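Local coordinates for light Chain (Clostridium botulinum, PDB 6BVD), which probably acts as the zinc-dependent endopeptidase of a mosaic botulinum neurotoxin, cutting a neuronal SNARE protein as other botulinum light chains do, at residues P26-T31 against N133-S138; K86-Q91 against S198-T203; Q107-E112 against Y349-F354; S299-V304 against E315-Y320. All coordinates share one frame; numbering follows the deposited sequence.

Interaction 1. Residues P26-T31 against N133-S138; sequences PPYYET and NNRTVS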
loop_
_atom_site.group_PDB
_atom_site.type_symbol
_atom_site.label_atom_id
_atom_site.label_comp_id
_atom_site.label_asym_id
_atom_site.label_seq_id
_atom_site.Cartn_x
_atom_site.Cartn_y
_atom_site.Cartn_z
ATOM N N PRO A 26 -17.401 0.187 26.234
ATOM C CA PRO A 26 -18.024 1.108 25.270
ATOM C C PRO A 26 -19.359 1.690 25.784
ATOM O O PRO A 26 -19.890 1.219 26.792
ATOM C CB PRO A 26 -18.170 0.241 23.980
ATOM C CG PRO A 26 -17.975 -1.143 24.370
ATOM C CD PRO A 26 -17.427 -1.214 25.791
ATOM N N PRO A 27 -19.864 2.761 25.135
ATOM C CA PRO A 27 -21.108 3.376 25.607
ATOM C C PRO A 27 -22.230 2.339 25.706
ATOM O O PRO A 27 -22.302 1.440 24.847
ATOM C CB PRO A 27 -21.412 4.461 24.549
ATOM C CG PRO A 27 -20.470 4.204 23.443
ATOM C CD PRO A 27 -19.300 3.462 23.971
ATOM N N TYR A 28 -23.021 2.457 26.772
ATOM C CA TYR A 28 -24.137 1.576 27.152
ATOM C C TYR A 28 -23.670 0.302 27.905
ATOM O O TYR A 28 -24.512 -0.472 28.380
ATOM C CB TYR A 28 -24.986 1.174 25.921
ATOM C CG TYR A 28 -25.552 2.344 25.138
ATOM C CD1 TYR A 28 -26.200 3.387 25.775
ATOM C CD2 TYR A 28 -25.406 2.411 23.744
ATOM C CE1 TYR A 28 -26.724 4.468 25.051
ATOM C CE2 TYR A 28 -25.908 3.481 23.014
ATOM C CZ TYR A 28 -26.559 4.514 23.674
ATOM O OH TYR A 28 -27.073 5.577 22.960
ATOM N N TYR A 29 -22.356 0.095 28.070
ATOM C CA TYR A 29 -21.867 -1.079 28.806
ATOM C C TYR A 29 -21.424 -0.697 30.253
ATOM O O TYR A 29 -20.713 -1.457 30.942
ATOM C CB TYR A 29 -20.718 -1.763 28.050
ATOM C CG TYR A 29 -21.179 -2.569 26.830
ATOM C CD1 TYR A 29 -21.622 -3.882 26.972
ATOM C CD2 TYR A 29 -21.198 -2.004 25.540
ATOM C CE1 TYR A 29 -22.079 -4.618 25.884
ATOM C CE2 TYR A 29 -21.627 -2.749 24.442
ATOM C CZ TYR A 29 -22.057 -4.048 24.620
ATOM O OH TYR A 29 -22.487 -4.787 23.555
ATOM N N GLU A 30 -21.846 0.476 30.697
ATOM C CA GLU A 30 -21.382 1.021 31.974
ATOM C C GLU A 30 -21.858 0.168 33.166
ATOM O O GLU A 30 -21.066 -0.200 34.015
ATOM C CB GLU A 30 -21.861 2.466 32.161
ATOM C CG GLU A 30 -21.418 3.468 31.101
ATOM C CD GLU A 30 -22.356 3.490 29.888
ATOM O OE1 GLU A 30 -23.442 2.890 29.967
ATOM O OE2 GLU A 30 -22.011 4.138 28.874
ATOM N N THR A 31 -23.139 -0.186 33.197
ATOM C CA THR A 31 -23.685 -0.898 34.355
ATOM C C THR A 31 -23.174 -2.319 34.416
ATOM O O THR A 31 -22.812 -2.811 35.489
ATOM C CB THR A 31 -25.219 -0.895 34.337
ATOM O OG1 THR A 31 -25.657 0.458 34.491
ATOM C CG2 THR A 31 -25.784 -1.714 35.496
ATOM N N ASN A 133 -17.845 14.070 31.827
ATOM C CA ASN A 133 -18.072 12.820 32.537
ATOM C C ASN A 133 -19.399 12.157 32.207
ATOM O O ASN A 133 -20.222 11.899 33.099
ATOM C CB ASN A 133 -17.979 13.049 34.054
ATOM C CG ASN A 133 -18.920 14.129 34.533
ATOM O OD1 ASN A 133 -19.352 14.993 33.768
ATOM N ND2 ASN A 133 -19.263 14.076 35.811
ATOM N N ASN A 134 -19.659 11.944 30.918
ATOM C CA ASN A 134 -20.776 11.097 30.545
ATOM C C ASN A 134 -20.502 10.386 29.197
ATOM O O ASN A 134 -19.510 10.697 28.495
ATOM C CB ASN A 134 -22.078 11.899 30.513
ATOM C CG ASN A 134 -22.097 12.969 29.441
ATOM O OD1 ASN A 134 -22.067 12.654 28.252
ATOM N ND2 ASN A 134 -22.226 14.236 29.847
ATOM N N ARG A 135 -21.369 9.434 28.848
ATOM C CA ARG A 135 -21.075 8.468 27.802
ATOM C C ARG A 135 -21.108 9.035 26.396
ATOM O O ARG A 135 -20.683 8.340 25.453
ATOM C CB ARG A 135 -22.036 7.295 27.866
ATOM C CG ARG A 135 -23.450 7.662 27.519
ATOM C CD ARG A 135 -24.180 6.452 27.032
ATOM N NE ARG A 135 -24.620 5.621 28.155
ATOM C CZ ARG A 135 -25.880 5.509 28.565
ATOM N NH1 ARG A 135 -26.850 6.235 28.017
ATOM N NH2 ARG A 135 -26.154 4.730 29.599
ATOM N N THR A 136 -21.547 10.276 26.236
ATOM C CA THR A 136 -21.528 10.884 24.885
ATOM C C THR A 136 -20.173 11.468 24.475
ATOM O O THR A 136 -19.989 11.777 23.296
ATOM C CB THR A 136 -22.566 12.023 24.737
ATOM O OG1 THR A 136 -22.297 13.098 25.653
ATOM C CG2 THR A 136 -24.036 11.495 24.908
ATOM N N VAL A 137 -19.246 11.648 25.435
ATOM C CA VAL A 137 -17.957 12.274 25.149
ATOM C C VAL A 137 -16.738 11.470 25.681
ATOM O O VAL A 137 -15.651 11.611 25.167
ATOM C CB VAL A 137 -17.890 13.719 25.724
ATOM C CG1 VAL A 137 -18.824 14.628 24.955
ATOM C CG2 VAL A 137 -18.204 13.749 27.266
ATOM N N SER A 138 -16.919 10.589 26.663
ATOM C CA SER A 138 -15.783 9.797 27.109
ATOM C C SER A 138 -16.199 8.397 27.545
ATOM O O SER A 138 -17.388 8.098 27.677
ATOM C CB SER A 138 -15.051 10.551 28.238
ATOM O OG SER A 138 -15.880 10.602 29.369
#
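Arg-135 is gripped at its guanidinium edge by the carboxylate of Glu-30 and met over one face by the ring of Tyr-28. In the tight part the guanidinium meets Glu-30 side-on in a salt bridge, NE to OE2 at 3.1 Å and NH2 to OE1 at 3.3 Å, while CD1 of Tyr-28 stands 3.5 Å over the guanidinium centre, the planes 55° apart. Both acceptors lie near the guanidinium plane, yet the carboxylate is turned 39° from it, so the nitrogens arrive from above the carboxylate plane. On its opposite face OE2 takes the backbone N of Tyr-28 at 2.9 Å, which ties Glu-30 back to the preceding type II turn, Pro-26 to Tyr-29. The looser side is Pro-27, whose CB only approaches Arg-135 O at 4.0 Å, and the partly exposed rim of Tyr-28, Glu-30 and Arg-135. Ile-173 binds Tyr-28 OH and Arg-135 NH1. The contact joins the loop between strands 21-24 and 36-40 to that between strands 129-130 and 138-142, with Pro-27 on Ile-156 of strand 155-158.

Interaction 2. Residues K86-Q91 against S198-T203; sequences KNKYLQ and SPEYAT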
loop_
_atom_site.group_PDB
_atom_site.type_symbol
_atom_site.label_atom_id
_atom_site.label_comp_id
_atom_site.label_asym_id
_atom_site.label_seq_id
_atom_site.Cartn_x
_atom_site.Cartn_y
_atom_site.Cartn_z
ATOM N N LYS A 86 -11.405 -12.532 13.509
ATOM C CA LYS A 86 -11.349 -11.156 14.007
ATOM C C LYS A 86 -10.081 -10.457 13.475
ATOM O O LYS A 86 -10.093 -9.266 13.118
ATOM C CB LYS A 86 -11.387 -11.134 15.552
ATOM C CG LYS A 86 -12.685 -11.691 16.103
ATOM C CD LYS A 86 -12.718 -11.521 17.656
ATOM C CE LYS A 86 -14.015 -11.981 18.310
ATOM N NZ LYS A 86 -14.183 -13.451 18.392
ATOM N N ASN A 87 -8.986 -11.211 13.411
ATOM C CA ASN A 87 -7.741 -10.653 12.911
ATOM C C ASN A 87 -7.849 -10.338 11.415
ATOM O O ASN A 87 -7.338 -9.333 10.945
ATOM C CB ASN A 87 -6.578 -11.601 13.173
ATOM C CG ASN A 87 -5.255 -11.024 12.698
ATOM O OD1 ASN A 87 -4.770 -10.034 13.244
ATOM N ND2 ASN A 87 -4.688 -11.611 11.658
ATOM N N LYS A 88 -8.520 -11.211 10.676
ATOM C CA LYS A 88 -8.704 -10.983 9.256
ATOM C C LYS A 88 -9.489 -9.686 9.045
ATOM O O LYS A 88 -9.093 -8.851 8.234
ATOM C CB LYS A 88 -9.422 -12.172 8.605
ATOM C CG LYS A 88 -9.359 -12.121 7.083
ATOM C CD LYS A 88 -10.355 -13.065 6.437
ATOM C CE LYS A 88 -10.257 -12.996 4.911
ATOM N NZ LYS A 88 -11.233 -13.914 4.266
ATOM N N TYR A 89 -10.570 -9.514 9.827
ATOM C CA TYR A 89 -11.405 -8.314 9.815
ATOM C C TYR A 89 -10.553 -7.058 10.098
ATOM O O TYR A 89 -10.691 -6.027 9.430
ATOM C CB TYR A 89 -12.568 -8.453 10.869
ATOM C CG TYR A 89 -13.469 -7.261 10.955
ATOM C CD1 TYR A 89 -14.728 -7.255 10.335
ATOM C CD2 TYR A 89 -13.078 -6.129 11.679
ATOM C CE1 TYR A 89 -15.549 -6.143 10.398
ATOM C CE2 TYR A 89 -13.891 -5.022 11.761
ATOM C CZ TYR A 89 -15.128 -5.035 11.136
ATOM O OH TYR A 89 -15.916 -3.922 11.238
ATOM N N LEU A 90 -9.702 -7.131 11.114
ATOM C CA LEU A 90 -8.795 -6.034 11.422
ATOM C C LEU A 90 -7.888 -5.699 10.209
ATOM O O LEU A 90 -7.706 -4.545 9.883
ATOM C CB LEU A 90 -7.900 -6.390 12.594
ATOM C CG LEU A 90 -8.464 -6.216 13.993
ATOM C CD1 LEU A 90 -7.320 -6.409 15.027
ATOM C CD2 LEU A 90 -9.124 -4.856 14.133
ATOM N N GLN A 91 -7.305 -6.708 9.580
ATOM C CA GLN A 91 -6.388 -6.420 8.460
ATOM C C GLN A 91 -7.099 -5.795 7.261
ATOM O O GLN A 91 -6.503 -5.023 6.503
ATOM C CB GLN A 91 -5.643 -7.684 8.015
ATOM C CG GLN A 91 -4.945 -8.403 9.150
ATOM C CD GLN A 91 -4.089 -7.495 10.014
ATOM O OE1 GLN A 91 -3.260 -6.743 9.518
ATOM N NE2 GLN A 91 -4.286 -7.580 11.345
ATOM N N SER A 198 -19.273 -4.047 7.744
ATOM C CA SER A 198 -19.044 -5.405 7.303
ATOM C C SER A 198 -18.405 -5.353 5.901
ATOM O O SER A 198 -19.128 -5.327 4.903
ATOM C CB SER A 198 -20.374 -6.169 7.277
ATOM O OG SER A 198 -20.232 -7.547 7.028
ATOM N N PRO A 199 -17.054 -5.298 5.829
ATOM C CA PRO A 199 -16.362 -5.094 4.536
ATOM C C PRO A 199 -16.414 -6.271 3.558
ATOM O O PRO A 199 -16.238 -6.060 2.345
ATOM C CB PRO A 199 -14.905 -4.832 4.955
ATOM C CG PRO A 199 -14.763 -5.569 6.243
ATOM C CD PRO A 199 -16.101 -5.397 6.958
ATOM N N GLU A 200 -16.610 -7.483 4.053
ATOM C CA GLU A 200 -16.580 -8.670 3.208
ATOM C C GLU A 200 -17.907 -9.058 2.544
ATOM O O GLU A 200 -17.929 -10.002 1.769
ATOM C CB GLU A 200 -16.101 -9.868 4.025
ATOM C CG GLU A 200 -14.662 -9.714 4.535
ATOM C CD GLU A 200 -14.141 -10.984 5.157
ATOM O OE1 GLU A 200 -14.559 -11.327 6.283
ATOM O OE2 GLU A 200 -13.333 -11.660 4.510
ATOM N N TYR A 201 -18.991 -8.364 2.860
ATOM C CA TYR A 201 -20.310 -8.670 2.261
ATOM C C TYR A 201 -20.833 -7.415 1.570
ATOM O O TYR A 201 -20.904 -6.349 2.174
ATOM C CB TYR A 201 -21.291 -9.202 3.316
ATOM C CG TYR A 201 -20.873 -10.572 3.844
ATOM C CD1 TYR A 201 -21.330 -11.749 3.242
ATOM C CD2 TYR A 201 -19.965 -10.684 4.891
ATOM C CE1 TYR A 201 -20.926 -12.996 3.693
ATOM C CE2 TYR A 201 -19.551 -11.924 5.351
ATOM C CZ TYR A 201 -20.036 -13.072 4.754
ATOM O OH TYR A 201 -19.610 -14.296 5.223
ATOM N N ALA A 202 -21.159 -7.533 0.288
ATOM C CA ALA A 202 -21.392 -6.369 -0.542
ATOM C C ALA A 202 -22.537 -6.623 -1.503
ATOM O O ALA A 202 -22.905 -7.766 -1.742
ATOM C CB ALA A 202 -20.146 -6.030 -1.316
ATOM N N THR A 203 -23.091 -5.548 -2.052
ATOM C CA THR A 203 -24.069 -5.689 -3.107
ATOM C C THR A 203 -23.465 -5.106 -4.383
ATOM O O THR A 203 -22.437 -4.433 -4.334
ATOM C CB THR A 203 -25.403 -4.985 -2.765
ATOM O OG1 THR A 203 -25.161 -3.602 -2.451
ATOM C CG2 THR A 203 -26.077 -5.661 -1.571
HETATM O O HOH W 1 -14.182 -14.238 6.067
#
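Lys-88 and Tyr-89, neighbours on helix 83-100, address two consecutive residues of the turn before strand 201-208, one through charge and the other through a ring. Lys-88 runs fully extended from a CG anti to the backbone N (chi1 -167°), which carries NZ along the flank of the helix to Glu-200. There NZ meets OE2 at 3.1 Å, nearly in line with the C-O bond, in a salt bridge that uses one oxygen of the carboxylate. The second oxygen, OE1, lies 2.9 Å from a water that probably donates to it, and is also hydrogen-bonded to Tyr-79 OH, so the buried carboxylate has partners on both oxygens. Pro-199 and Glu-200 are the central residues of a type I turn, Ser-198 to Tyr-201, that leads into the five-stranded antiparallel sheet of this zinc protease fold and faces the helix. Tyr-89 lies at about a right angle to Pro-199, and its CE1 comes to 3.6 Å from the proline CD, an oblique approach. The phenol hydroxyl is hydrogen-bonded to Phe-197 O, anchoring the ring just ahead of the turn. Pro-199 also touches Ile-92, Met-93 and Leu-96, later residues of the same helix.

Interaction 3. Residues Q107-E112 against Y349-F354; sequences QILLEE and YSFTEF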
loop_
_atom_site.group_PDB
_atom_site.type_symbol
_atom_site.label_atom_id
_atom_site.label_comp_id
_atom_site.label_asym_id
_atom_site.label_seq_id
_atom_site.Cartn_x
_atom_site.Cartn_y
_atom_site.Cartn_z
ATOM N N GLN A 107 -7.988 11.801 2.207
ATOM C CA GLN A 107 -7.128 12.272 3.296
ATOM C C GLN A 107 -7.825 13.379 4.064
ATOM O O GLN A 107 -7.797 13.426 5.302
ATOM C CB GLN A 107 -5.778 12.763 2.740
ATOM C CG GLN A 107 -4.894 11.646 2.230
ATOM C CD GLN A 107 -3.726 12.140 1.370
ATOM O OE1 GLN A 107 -3.494 13.341 1.235
ATOM N NE2 GLN A 107 -2.997 11.205 0.789
ATOM N N ILE A 108 -8.491 14.260 3.325
ATOM C CA ILE A 108 -9.200 15.382 3.911
ATOM C C ILE A 108 -10.380 14.834 4.755
ATOM O O ILE A 108 -10.630 15.307 5.878
ATOM C CB ILE A 108 -9.722 16.371 2.825
ATOM C CG1 ILE A 108 -8.595 16.909 1.944
ATOM C CG2 ILE A 108 -10.410 17.543 3.474
ATOM C CD1 ILE A 108 -7.591 17.711 2.674
ATOM N N LEU A 109 -11.102 13.837 4.231
ATOM C CA LEU A 109 -12.172 13.181 5.027
ATOM C C LEU A 109 -11.654 12.612 6.382
ATOM O O LEU A 109 -12.240 12.857 7.449
ATOM C CB LEU A 109 -12.802 12.048 4.231
ATOM C CG LEU A 109 -13.829 11.198 4.998
ATOM C CD1 LEU A 109 -14.997 12.055 5.485
ATOM C CD2 LEU A 109 -14.353 10.119 4.064
ATOM N N LEU A 110 -10.548 11.875 6.336
ATOM C CA LEU A 110 -10.015 11.291 7.573
ATOM C C LEU A 110 -9.516 12.341 8.577
ATOM O O LEU A 110 -9.685 12.135 9.813
ATOM C CB LEU A 110 -8.912 10.297 7.261
ATOM C CG LEU A 110 -9.363 9.026 6.528
ATOM C CD1 LEU A 110 -8.181 8.013 6.393
ATOM C CD2 LEU A 110 -10.553 8.378 7.219
ATOM N N GLU A 111 -8.948 13.457 8.080
ATOM C CA GLU A 111 -8.545 14.594 8.953
ATOM C C GLU A 111 -9.760 15.213 9.674
ATOM O O GLU A 111 -9.688 15.600 10.859
ATOM C CB GLU A 111 -7.811 15.688 8.151
ATOM C CG GLU A 111 -6.417 15.306 7.679
ATOM C CD GLU A 111 -5.901 16.160 6.513
ATOM O OE1 GLU A 111 -6.483 17.234 6.226
ATOM O OE2 GLU A 111 -4.903 15.747 5.873
ATOM N N GLU A 112 -10.896 15.303 8.976
ATOM C CA GLU A 112 -12.120 15.752 9.622
ATOM C C GLU A 112 -12.587 14.798 10.694
ATOM O O GLU A 112 -12.984 15.230 11.766
ATOM C CB GLU A 112 -13.263 15.935 8.588
ATOM C CG GLU A 112 -13.069 17.140 7.711
ATOM C CD GLU A 112 -13.388 18.414 8.433
ATOM O OE1 GLU A 112 -14.093 18.358 9.446
ATOM O OE2 GLU A 112 -12.934 19.477 8.011
ATOM N N TYR A 349 -21.043 19.437 3.847
ATOM C CA TYR A 349 -21.816 18.747 2.851
ATOM C C TYR A 349 -21.111 18.547 1.537
ATOM O O TYR A 349 -21.697 18.107 0.614
ATOM C CB TYR A 349 -23.224 19.323 2.698
ATOM C CG TYR A 349 -24.012 18.942 3.896
ATOM C CD1 TYR A 349 -24.628 17.709 3.979
ATOM C CD2 TYR A 349 -24.058 19.776 4.990
ATOM C CE1 TYR A 349 -25.317 17.342 5.103
ATOM C CE2 TYR A 349 -24.741 19.417 6.118
ATOM C CZ TYR A 349 -25.365 18.199 6.161
ATOM O OH TYR A 349 -26.042 17.845 7.290
ATOM N N SER A 350 -19.864 18.965 1.468
ATOM C CA SER A 350 -19.004 18.662 0.345
ATOM C C SER A 350 -18.608 17.194 0.224
ATOM O O SER A 350 -18.284 16.727 -0.818
ATOM C CB SER A 350 -17.796 19.570 0.310
ATOM O OG SER A 350 -16.838 19.161 1.217
ATOM N N PHE A 351 -18.579 16.498 1.332
ATOM C CA PHE A 351 -18.218 15.094 1.332
ATOM C C PHE A 351 -19.386 14.201 0.882
ATOM O O PHE A 351 -20.338 14.047 1.626
ATOM C CB PHE A 351 -17.755 14.693 2.718
ATOM C CG PHE A 351 -16.566 15.488 3.190
ATOM C CD1 PHE A 351 -15.302 15.116 2.797
ATOM C CD2 PHE A 351 -16.725 16.591 4.012
ATOM C CE1 PHE A 351 -14.165 15.849 3.238
ATOM C CE2 PHE A 351 -15.630 17.319 4.462
ATOM C CZ PHE A 351 -14.338 16.946 4.061
ATOM N N THR A 352 -19.310 13.635 -0.324
ATOM C CA THR A 352 -20.426 12.848 -0.860
ATOM C C THR A 352 -19.895 11.592 -1.507
ATOM O O THR A 352 -18.752 11.572 -1.943
ATOM C CB THR A 352 -21.253 13.650 -1.894
ATOM O OG1 THR A 352 -20.443 13.934 -3.058
ATOM C CG2 THR A 352 -21.749 14.939 -1.304
ATOM N N GLU A 353 -20.733 10.563 -1.602
ATOM C CA GLU A 353 -20.363 9.318 -2.264
ATOM C C GLU A 353 -20.050 9.581 -3.755
ATOM O O GLU A 353 -19.092 9.052 -4.310
ATOM C CB GLU A 353 -21.475 8.286 -2.123
ATOM C CG GLU A 353 -21.232 6.958 -2.866
ATOM C CD GLU A 353 -22.370 5.966 -2.706
ATOM O OE1 GLU A 353 -23.069 6.039 -1.655
ATOM O OE2 GLU A 353 -22.596 5.118 -3.625
ATOM N N PHE A 354 -20.876 10.406 -4.375
ATOM C CA PHE A 354 -20.714 10.757 -5.793
ATOM C C PHE A 354 -19.338 11.393 -6.070
ATOM O O PHE A 354 -18.639 11.009 -7.017
ATOM C CB PHE A 354 -21.827 11.725 -6.223
ATOM C CG PHE A 354 -21.749 12.110 -7.697
ATOM C CD1 PHE A 354 -22.211 11.240 -8.677
ATOM C CD2 PHE A 354 -21.191 13.321 -8.084
ATOM C CE1 PHE A 354 -22.135 11.582 -10.047
ATOM C CE2 PHE A 354 -21.103 13.672 -9.442
ATOM C CZ PHE A 354 -21.586 12.798 -10.427
#
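The backbones come closest at Leu-109 and Phe-351, 7.3 Å between CA atoms, where helix 104-115 passes the short loop that precedes helix 353-360. Phe-351 alone spans the gap. CZ and CE1 of its ring make the nearest contacts: CZ lies 4.0 Å from CG2 of Ile-108, which sits at the ring edge near its plane, and 3.9 Å from CG of Glu-112. CE1 reaches the helix backbone itself, 3.8 Å from Leu-109 CA, while CD1 meets the CD1 branch of Leu-109 at 4.1 Å. The ring thus points in between the side chains of Ile-108 and Glu-112, one helical turn apart, and the backbone at Leu-109, next to helix 222-237, which carries the HExxH zinc motif of the metalloprotease. Leu-234 of that helix touches both Phe-351 and Glu-112, and Met-227 touches Leu-109. Glu-112 meets the ring through CG; its chain bends at chi2 (-76°), and its carboxylate, 54° from the ring plane, is bound by Tyr-238 through OE1 and Lys-347 through OE2. Next in the chain, Thr-352 is the N-cap of helix 353-360, its OG1 accepting from Asn-355 N.

Interaction 4. Residues S299-V304 against E315-Y320; sequences SRLNKV and EFKNLY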
loop_
_atom_site.group_PDB
_atom_site.type_symbol
_atom_site.label_atom_id
_atom_site.label_comp_id
_atom_site.label_asym_id
_atom_site.label_seq_id
_atom_site.Cartn_x
_atom_site.Cartn_y
_atom_site.Cartn_z
ATOM N N SER A 299 -22.945 31.165 22.137
ATOM C CA SER A 299 -23.438 31.809 23.352
ATOM C C SER A 299 -23.005 31.068 24.622
ATOM O O SER A 299 -22.642 31.675 25.630
ATOM C CB SER A 299 -24.967 31.915 23.283
ATOM O OG SER A 299 -25.472 32.682 24.345
ATOM N N ARG A 300 -23.084 29.749 24.564
ATOM C CA ARG A 300 -22.727 28.889 25.677
ATOM C C ARG A 300 -21.201 28.892 25.905
ATOM O O ARG A 300 -20.734 28.840 27.041
ATOM C CB ARG A 300 -23.265 27.479 25.416
ATOM C CG ARG A 300 -22.823 26.453 26.405
ATOM C CD ARG A 300 -23.008 25.065 25.870
ATOM N NE ARG A 300 -24.383 24.620 26.022
ATOM C CZ ARG A 300 -24.803 23.743 26.924
ATOM N NH1 ARG A 300 -23.966 23.199 27.803
ATOM N NH2 ARG A 300 -26.083 23.417 26.942
ATOM N N LEU A 301 -20.433 28.987 24.824
ATOM C CA LEU A 301 -18.978 29.017 24.908
ATOM C C LEU A 301 -18.504 30.303 25.607
ATOM O O LEU A 301 -17.433 30.323 26.234
ATOM C CB LEU A 301 -18.350 28.898 23.490
ATOM C CG LEU A 301 -16.838 28.762 23.359
ATOM C CD1 LEU A 301 -16.386 27.445 24.051
ATOM C CD2 LEU A 301 -16.434 28.741 21.871
ATOM N N ASN A 302 -19.286 31.374 25.505
ATOM C CA ASN A 302 -18.938 32.632 26.202
ATOM C C ASN A 302 -19.093 32.518 27.731
ATOM O O ASN A 302 -18.549 33.337 28.489
ATOM C CB ASN A 302 -19.795 33.786 25.698
ATOM C CG ASN A 302 -19.365 34.267 24.313
ATOM O OD1 ASN A 302 -18.180 34.398 24.050
ATOM N ND2 ASN A 302 -20.331 34.527 23.432
ATOM N N LYS A 303 -19.800 31.483 28.163
ATOM C CA LYS A 303 -20.079 31.297 29.583
ATOM C C LYS A 303 -19.157 30.292 30.289
ATOM O O LYS A 303 -19.165 30.212 31.514
ATOM C CB LYS A 303 -21.541 30.853 29.763
ATOM C CG LYS A 303 -22.576 31.853 29.239
ATOM C CD LYS A 303 -23.994 31.349 29.486
ATOM C CE LYS A 303 -25.040 32.408 29.163
ATOM N NZ LYS A 303 -25.023 32.836 27.721
ATOM N N VAL A 304 -18.376 29.529 29.540
ATOM C CA VAL A 304 -17.616 28.444 30.139
ATOM C C VAL A 304 -16.474 28.961 31.034
ATOM O O VAL A 304 -15.660 29.770 30.592
ATOM C CB VAL A 304 -17.055 27.501 29.067
ATOM C CG1 VAL A 304 -16.021 26.543 29.671
ATOM C CG2 VAL A 304 -18.191 26.733 28.377
ATOM N N GLU A 315 -7.446 25.940 25.777
ATOM C CA GLU A 315 -7.154 25.153 24.575
ATOM C C GLU A 315 -8.426 24.568 23.928
ATOM O O GLU A 315 -8.557 24.560 22.697
ATOM C CB GLU A 315 -6.184 24.023 24.897
ATOM C CG GLU A 315 -4.744 24.515 24.987
ATOM C CD GLU A 315 -3.731 23.416 25.271
ATOM O OE1 GLU A 315 -4.146 22.276 25.591
ATOM O OE2 GLU A 315 -2.512 23.712 25.173
ATOM N N PHE A 316 -9.366 24.091 24.738
ATOM C CA PHE A 316 -10.628 23.574 24.174
ATOM C C PHE A 316 -11.465 24.696 23.598
ATOM O O PHE A 316 -12.135 24.480 22.576
ATOM C CB PHE A 316 -11.455 22.767 25.198
ATOM C CG PHE A 316 -11.068 21.316 25.255
ATOM C CD1 PHE A 316 -11.792 20.364 24.565
ATOM C CD2 PHE A 316 -9.937 20.913 25.966
ATOM C CE1 PHE A 316 -11.423 19.020 24.593
ATOM C CE2 PHE A 316 -9.558 19.592 26.012
ATOM C CZ PHE A 316 -10.301 18.628 25.309
ATOM N N LYS A 317 -11.440 25.888 24.202
ATOM C CA LYS A 317 -12.146 27.034 23.598
ATOM C C LYS A 317 -11.580 27.404 22.218
ATOM O O LYS A 317 -12.334 27.773 21.303
ATOM C CB LYS A 317 -12.093 28.265 24.508
ATOM C CG LYS A 317 -12.967 28.149 25.760
ATOM C CD LYS A 317 -12.928 29.444 26.547
ATOM C CE LYS A 317 -13.791 29.329 27.810
ATOM N NZ LYS A 317 -13.803 30.604 28.578
ATOM N N ASN A 318 -10.259 27.366 22.093
ATOM C CA ASN A 318 -9.643 27.588 20.785
ATOM C C ASN A 318 -10.083 26.525 19.800
ATOM O O ASN A 318 -10.365 26.803 18.632
ATOM C CB ASN A 318 -8.115 27.585 20.893
ATOM C CG ASN A 318 -7.603 28.704 21.745
ATOM O OD1 ASN A 318 -8.325 29.662 22.019
ATOM N ND2 ASN A 318 -6.352 28.589 22.194
ATOM N N LEU A 319 -10.158 25.294 20.279
ATOM C CA LEU A 319 -10.543 24.190 19.418
ATOM C C LEU A 319 -11.982 24.343 18.865
ATOM O O LEU A 319 -12.208 24.095 17.662
ATOM C CB LEU A 319 -10.385 22.894 20.180
ATOM C CG LEU A 319 -10.198 21.622 19.376
ATOM C CD1 LEU A 319 -9.533 20.617 20.301
ATOM C CD2 LEU A 319 -11.524 21.104 18.858
ATOM N N TYR A 320 -12.934 24.764 19.707
ATOM C CA TYR A 320 -14.337 24.951 19.255
ATOM C C TYR A 320 -14.500 26.236 18.425
ATOM O O TYR A 320 -15.352 26.302 17.520
ATOM C CB TYR A 320 -15.305 24.958 20.464
ATOM C CG TYR A 320 -15.298 23.617 21.167
ATOM C CD1 TYR A 320 -15.404 22.443 20.434
ATOM C CD2 TYR A 320 -15.134 23.515 22.561
ATOM C CE1 TYR A 320 -15.325 21.214 21.020
ATOM C CE2 TYR A 320 -15.083 22.276 23.176
ATOM C CZ TYR A 320 -15.198 21.119 22.420
ATOM O OH TYR A 320 -15.134 19.847 22.999
HETATM O O HOH W 2 -15.294 32.133 26.742
#
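Leu-301 and Val-304 face Lys-317 and Tyr-320 across a hairpin-like pair of successive helices, in which residues 299-304, in the last part of helix 280-301 and the chain beyond, pack on helix 313-323. The apolar contacts use both branches of Leu-301. Its CG is swung to the far side of CB from the backbone N (chi1 -174°), and from there CD1 lies 3.9 Å from CG of Lys-317 and CD2 lies 4.2 Å from CB of Tyr-320. Val-304 and Lys-317 lie alongside each other, pointing opposite ways, so that CB of the valine comes to 3.9 Å from CE of the lysine. Phe-130 of strand 129-130 touches Leu-301, Val-304 and Lys-317 together, and Tyr-320 OH is hydrogen-bonded to Pro-118 O. The polar contacts gather at the amino group of Lys-317, whose chain is extended beyond CG and so carries NZ past the apolar groups to the carbonyls of Leu-301 and Val-304. One link there is mediated by water, which accepts from NZ at 2.8 Å and donates to Leu-301 O at 2.8 Å. The other is direct, NZ to Val-304 O at 2.9 Å, with the donor tilted 22° from the carbonyl plane.

In the fold
The four contacts are spread through one zinc protease domain. Interactions 1, 2 and 3 interlock along the chain, their segments alternating, so that early segments are tied to segments far along it; interaction 4 is local, its two segments lying between those of interaction 3. Interactions 2 and 3 use the successive helices 83-100 and 104-115, with centres about 22 Å apart, and join them to the turn entering the five-stranded sheet and to the loop before helix 353-360. Interaction 3 is the most central, the side chain of Phe-351 about 12 Å from the zinc ion. Interactions 2 and 4 lie on opposite sides of the chain's centre, with centres about 40 Å apart, while interactions 1 and 4 approach to about 7 Å between nearest atoms.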